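Local coordinates for protein inositol-1-monophosphatase (Mycobacterium tuberculosis, PDB 2Q74) that probably dephosphorylates inositol 1-phosphate to free myo-inositol with the help of magnesium, and forms a homodimer, at residues A[165-177]-A[267-279]. Residues are numbered along the deposited sequence; the frame is centred on the assembly and turned at random.
Sequences RCTGVDELSMALL and AAPGIADELLAAL
Leu-172 and Glu-274 meet because each throws its CG trans to its own backbone N (chi1 -172° and -177°), which carries the leucine over the first turn of helix 272-280 while the extended glutamate chain comes back across its base. Glu-274 CD lies against Leu-172 CB, and its OE1 accepts a weak but nearly straight hydrogen bond from Leu-172 N (3.2 Å, 163° at the hydrogen). A glutamate suits this place at the edge of the contact: its CG methylene packs on the leucine CB and CD2 while the carboxylate takes the amide that opens the 3-10 turn 172-174. Farther out, Leu-172 CD1 rests on Leu-275 CB at 3.7 Å, the two side chains crossing at about a right angle, and CD2 lies by the Glu-274 carbonyl, with small Ala-278 at the margin.

Ile-271, at the N-cap position, is the other large apolar group. It packs on Val-169 and Ala-175 inside the bend 169-175, although the exact placement of its CD1 is doubtful at this resolution. Where the chains run closest, Gly-270 CA faces Val-169 O at 3.5 Å in a CH...O contact; glycine, lacking a side chain, lets the two backbones come close. Compact residues likewise line the far end: Ala-268 CB touches Val-169 CG2 at 3.9 Å, and Cys-166 SG packs on Pro-269 CD at 3.7 Å.

Thr-167 OG1 finds its hydrogen bond at Asp-224, whose carboxylate also receives Leu-176 N. In the alpha-beta-alpha-beta-alpha sandwich of the inositol monophosphatase superfamily, loop 165-175 thus wraps the start of helix 272-280 before entering strand 176-181. Leu-275 and Leu-177 meet loosely and both touch Ala-225 of neighbouring strand 225-231, joining helix to five-stranded sheet.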
loop_
_atom_site.group_PDB
_atom_site.type_symbol
_atom_site.label_atom_id
_atom_site.label_comp_id
_atom_site.label_asym_id
_atom_site.label_seq_id
_atom_site.Cartn_x
_atom_site.Cartn_y
_atom_site.Cartn_z
ATOM N N ARG A 165 -4.928 19.255 -2.570
ATOM C CA ARG A 165 -6.183 19.336 -3.284
ATOM C C ARG A 165 -6.542 17.965 -3.817
ATOM O O ARG A 165 -5.704 17.263 -4.396
ATOM C CB ARG A 165 -6.069 20.325 -4.439
ATOM C CG ARG A 165 -6.163 21.800 -4.025
ATOM C CD ARG A 165 -7.426 22.059 -3.194
ATOM N NE ARG A 165 -8.073 23.320 -3.518
ATOM C CZ ARG A 165 -9.228 23.727 -2.992
ATOM N NH1 ARG A 165 -9.865 22.978 -2.092
ATOM N NH2 ARG A 165 -9.747 24.903 -3.365
ATOM N N CYS A 166 -7.784 17.562 -3.612
ATOM C CA CYS A 166 -8.222 16.271 -4.101
ATOM C C CYS A 166 -8.445 16.364 -5.595
ATOM O O CYS A 166 -8.378 17.435 -6.169
ATOM C CB CYS A 166 -9.484 15.821 -3.378
ATOM S SG CYS A 166 -10.750 17.062 -3.450
ATOM N N THR A 167 -8.687 15.228 -6.223
ATOM C CA THR A 167 -8.756 15.154 -7.664
ATOM C C THR A 167 -10.067 15.740 -8.159
ATOM O O THR A 167 -10.938 16.054 -7.370
ATOM C CB THR A 167 -8.645 13.694 -8.129
ATOM O OG1 THR A 167 -9.770 12.965 -7.638
ATOM C CG2 THR A 167 -7.383 13.050 -7.611
ATOM N N GLY A 168 -10.216 15.857 -9.472
ATOM C CA GLY A 168 -11.460 16.343 -10.079
ATOM C C GLY A 168 -12.201 15.288 -10.897
ATOM O O GLY A 168 -12.827 15.629 -11.887
ATOM N N VAL A 169 -12.123 14.017 -10.501
ATOM C CA VAL A 169 -12.864 12.938 -11.169
ATOM C C VAL A 169 -14.358 13.196 -11.183
ATOM O O VAL A 169 -14.899 13.656 -10.180
ATOM C CB VAL A 169 -12.717 11.543 -10.458
ATOM C CG1 VAL A 169 -12.029 10.544 -11.360
ATOM C CG2 VAL A 169 -12.096 11.676 -9.067
ATOM N N ASP A 170 -15.008 12.828 -12.292
ATOM C CA ASP A 170 -16.485 12.954 -12.466
ATOM C C ASP A 170 -17.174 11.601 -12.476
ATOM O O ASP A 170 -18.228 11.443 -11.870
ATOM C CB ASP A 170 -16.822 13.642 -13.784
ATOM C CG ASP A 170 -16.272 15.024 -13.854
ATOM O OD1 ASP A 170 -16.042 15.613 -12.774
ATOM O OD2 ASP A 170 -16.053 15.514 -14.989
ATOM N N GLU A 171 -16.594 10.640 -13.193
ATOM C CA GLU A 171 -17.201 9.341 -13.328
ATOM C C GLU A 171 -16.656 8.400 -12.267
ATOM O O GLU A 171 -15.456 8.130 -12.216
ATOM C CB GLU A 171 -16.961 8.764 -14.730
ATOM C CG GLU A 171 -17.642 9.540 -15.863
ATOM C CD GLU A 171 -16.645 10.177 -16.827
ATOM O OE1 GLU A 171 -15.943 11.144 -16.437
ATOM O OE2 GLU A 171 -16.564 9.701 -17.982
ATOM N N LEU A 172 -17.556 7.890 -11.436
ATOM C CA LEU A 172 -17.208 6.901 -10.422
ATOM C C LEU A 172 -16.492 5.688 -10.991
ATOM O O LEU A 172 -15.785 5.050 -10.271
ATOM C CB LEU A 172 -18.463 6.446 -9.660
ATOM C CG LEU A 172 -18.268 5.549 -8.425
ATOM C CD1 LEU A 172 -17.471 6.268 -7.314
ATOM C CD2 LEU A 172 -19.652 5.067 -7.923
ATOM N N SER A 173 -16.677 5.380 -12.272
ATOM C CA SER A 173 -15.948 4.281 -12.939
ATOM C C SER A 173 -14.511 4.640 -13.222
ATOM O O SER A 173 -13.737 3.803 -13.670
ATOM C CB SER A 173 -16.603 3.935 -14.273
ATOM O OG SER A 173 -16.477 5.014 -15.173
ATOM N N MET A 174 -14.172 5.898 -12.975
ATOM C CA MET A 174 -12.824 6.407 -13.150
ATOM C C MET A 174 -12.121 6.635 -11.806
ATOM O O MET A 174 -10.983 7.097 -11.766
ATOM C CB MET A 174 -12.903 7.726 -13.915
ATOM C CG MET A 174 -13.298 7.558 -15.363
ATOM S SD MET A 174 -11.887 7.023 -16.359
ATOM C CE MET A 174 -11.909 5.208 -16.258
ATOM N N ALA A 175 -12.806 6.310 -10.712
ATOM C CA ALA A 175 -12.326 6.635 -9.386
ATOM C C ALA A 175 -11.517 5.472 -8.787
ATOM O O ALA A 175 -11.890 4.305 -8.931
ATOM C CB ALA A 175 -13.489 6.997 -8.500
ATOM N N LEU A 176 -10.399 5.806 -8.139
ATOM C CA LEU A 176 -9.626 4.829 -7.384
ATOM C C LEU A 176 -10.058 4.891 -5.917
ATOM O O LEU A 176 -9.897 5.924 -5.244
ATOM C CB LEU A 176 -8.136 5.126 -7.521
ATOM C CG LEU A 176 -7.133 4.213 -6.887
ATOM C CD1 LEU A 176 -7.226 2.834 -7.493
ATOM C CD2 LEU A 176 -5.770 4.833 -7.114
ATOM N N LEU A 177 -10.605 3.780 -5.435
ATOM C CA LEU A 177 -11.223 3.735 -4.134
ATOM C C LEU A 177 -10.365 2.944 -3.150
ATOM O O LEU A 177 -9.967 1.818 -3.429
ATOM C CB LEU A 177 -12.584 3.076 -4.249
ATOM C CG LEU A 177 -13.377 2.909 -2.964
ATOM C CD1 LEU A 177 -13.941 4.251 -2.469
ATOM C CD2 LEU A 177 -14.471 1.918 -3.215
ATOM N N ALA A 267 -14.556 11.524 -0.412
ATOM C CA ALA A 267 -14.477 11.416 -1.862
ATOM C C ALA A 267 -14.257 12.768 -2.512
ATOM O O ALA A 267 -14.692 13.800 -1.985
ATOM C CB ALA A 267 -15.764 10.798 -2.394
ATOM N N ALA A 268 -13.594 12.767 -3.663
ATOM C CA ALA A 268 -13.547 13.952 -4.482
ATOM C C ALA A 268 -14.998 14.384 -4.763
ATOM O O ALA A 268 -15.869 13.544 -4.971
ATOM C CB ALA A 268 -12.798 13.694 -5.750
ATOM N N PRO A 269 -15.259 15.699 -4.764
ATOM C CA PRO A 269 -16.629 16.239 -4.798
ATOM C C PRO A 269 -17.425 15.853 -6.039
ATOM O O PRO A 269 -18.649 15.648 -5.962
ATOM C CB PRO A 269 -16.398 17.749 -4.770
ATOM C CG PRO A 269 -15.015 17.925 -5.288
ATOM C CD PRO A 269 -14.259 16.779 -4.741
ATOM N N GLY A 270 -16.726 15.753 -7.169
ATOM C CA GLY A 270 -17.363 15.424 -8.432
ATOM C C GLY A 270 -17.947 14.031 -8.467
ATOM O O GLY A 270 -18.691 13.697 -9.393
ATOM N N ILE A 271 -17.644 13.232 -7.444
ATOM C CA ILE A 271 -17.970 11.814 -7.450
ATOM C C ILE A 271 -18.639 11.322 -6.160
ATOM O O ILE A 271 -19.032 10.166 -6.056
ATOM C CB ILE A 271 -16.675 11.027 -7.780
ATOM C CG1 ILE A 271 -16.941 10.064 -8.931
ATOM C CG2 ILE A 271 -16.024 10.367 -6.530
ATOM C CD1 ILE A 271 -15.697 9.838 -9.775
ATOM N N ALA A 272 -18.813 12.223 -5.206
ATOM C CA ALA A 272 -19.344 11.880 -3.898
ATOM C C ALA A 272 -20.770 11.348 -3.941
ATOM O O ALA A 272 -21.028 10.279 -3.393
ATOM C CB ALA A 272 -19.271 13.073 -2.978
ATOM N N ASP A 273 -21.686 12.081 -4.591
ATOM C CA ASP A 273 -23.074 11.654 -4.701
ATOM C C ASP A 273 -23.168 10.298 -5.356
ATOM O O ASP A 273 -23.786 9.388 -4.816
ATOM C CB ASP A 273 -23.894 12.650 -5.526
ATOM C CG ASP A 273 -23.951 14.019 -4.899
ATOM O OD1 ASP A 273 -23.783 14.107 -3.665
ATOM O OD2 ASP A 273 -24.172 15.007 -5.636
ATOM N N GLU A 274 -22.546 10.164 -6.523
ATOM C CA GLU A 274 -22.597 8.912 -7.248
ATOM C C GLU A 274 -22.097 7.735 -6.388
ATOM O O GLU A 274 -22.613 6.625 -6.502
ATOM C CB GLU A 274 -21.820 9.022 -8.558
ATOM C CG GLU A 274 -21.880 7.750 -9.415
ATOM C CD GLU A 274 -21.239 7.920 -10.795
ATOM O OE1 GLU A 274 -20.580 8.967 -11.014
ATOM O OE2 GLU A 274 -21.374 6.998 -11.646
ATOM N N LEU A 275 -21.107 7.976 -5.530
ATOM C CA LEU A 275 -20.557 6.919 -4.675
ATOM C C LEU A 275 -21.478 6.601 -3.489
ATOM O O LEU A 275 -21.670 5.423 -3.132
ATOM C CB LEU A 275 -19.173 7.315 -4.154
ATOM C CG LEU A 275 -18.538 6.472 -3.036
ATOM C CD1 LEU A 275 -18.105 5.085 -3.492
ATOM C CD2 LEU A 275 -17.369 7.246 -2.469
ATOM N N LEU A 276 -22.025 7.648 -2.870
ATOM C CA LEU A 276 -22.978 7.483 -1.761
ATOM C C LEU A 276 -24.218 6.686 -2.179
ATOM O O LEU A 276 -24.688 5.823 -1.429
ATOM C CB LEU A 276 -23.404 8.840 -1.194
ATOM C CG LEU A 276 -22.370 9.505 -0.276
ATOM C CD1 LEU A 276 -22.682 10.964 0.003
ATOM C CD2 LEU A 276 -22.267 8.741 1.029
ATOM N N ALA A 277 -24.720 6.965 -3.383
ATOM C CA ALA A 277 -25.854 6.241 -3.948
ATOM C C ALA A 277 -25.550 4.744 -4.062
ATOM O O ALA A 277 -26.289 3.916 -3.518
ATOM C CB ALA A 277 -26.219 6.816 -5.311
ATOM N N ALA A 278 -24.462 4.401 -4.753
ATOM C CA ALA A 278 -24.053 3.006 -4.900
ATOM C C ALA A 278 -23.899 2.301 -3.545
ATOM O O ALA A 278 -24.251 1.138 -3.405
ATOM C CB ALA A 278 -22.766 2.915 -5.702
ATOM N N LEU A 279 -23.384 3.016 -2.547
ATOM C CA LEU A 279 -23.184 2.435 -1.212
ATOM C C LEU A 279 -24.526 2.169 -0.534
ATOM O O LEU A 279 -24.774 1.069 -0.048
ATOM C CB LEU A 279 -22.304 3.343 -0.331
ATOM C CG LEU A 279 -20.781 3.326 -0.552
ATOM C CD1 LEU A 279 -20.072 4.231 0.437
ATOM C CD2 LEU A 279 -20.228 1.927 -0.450
#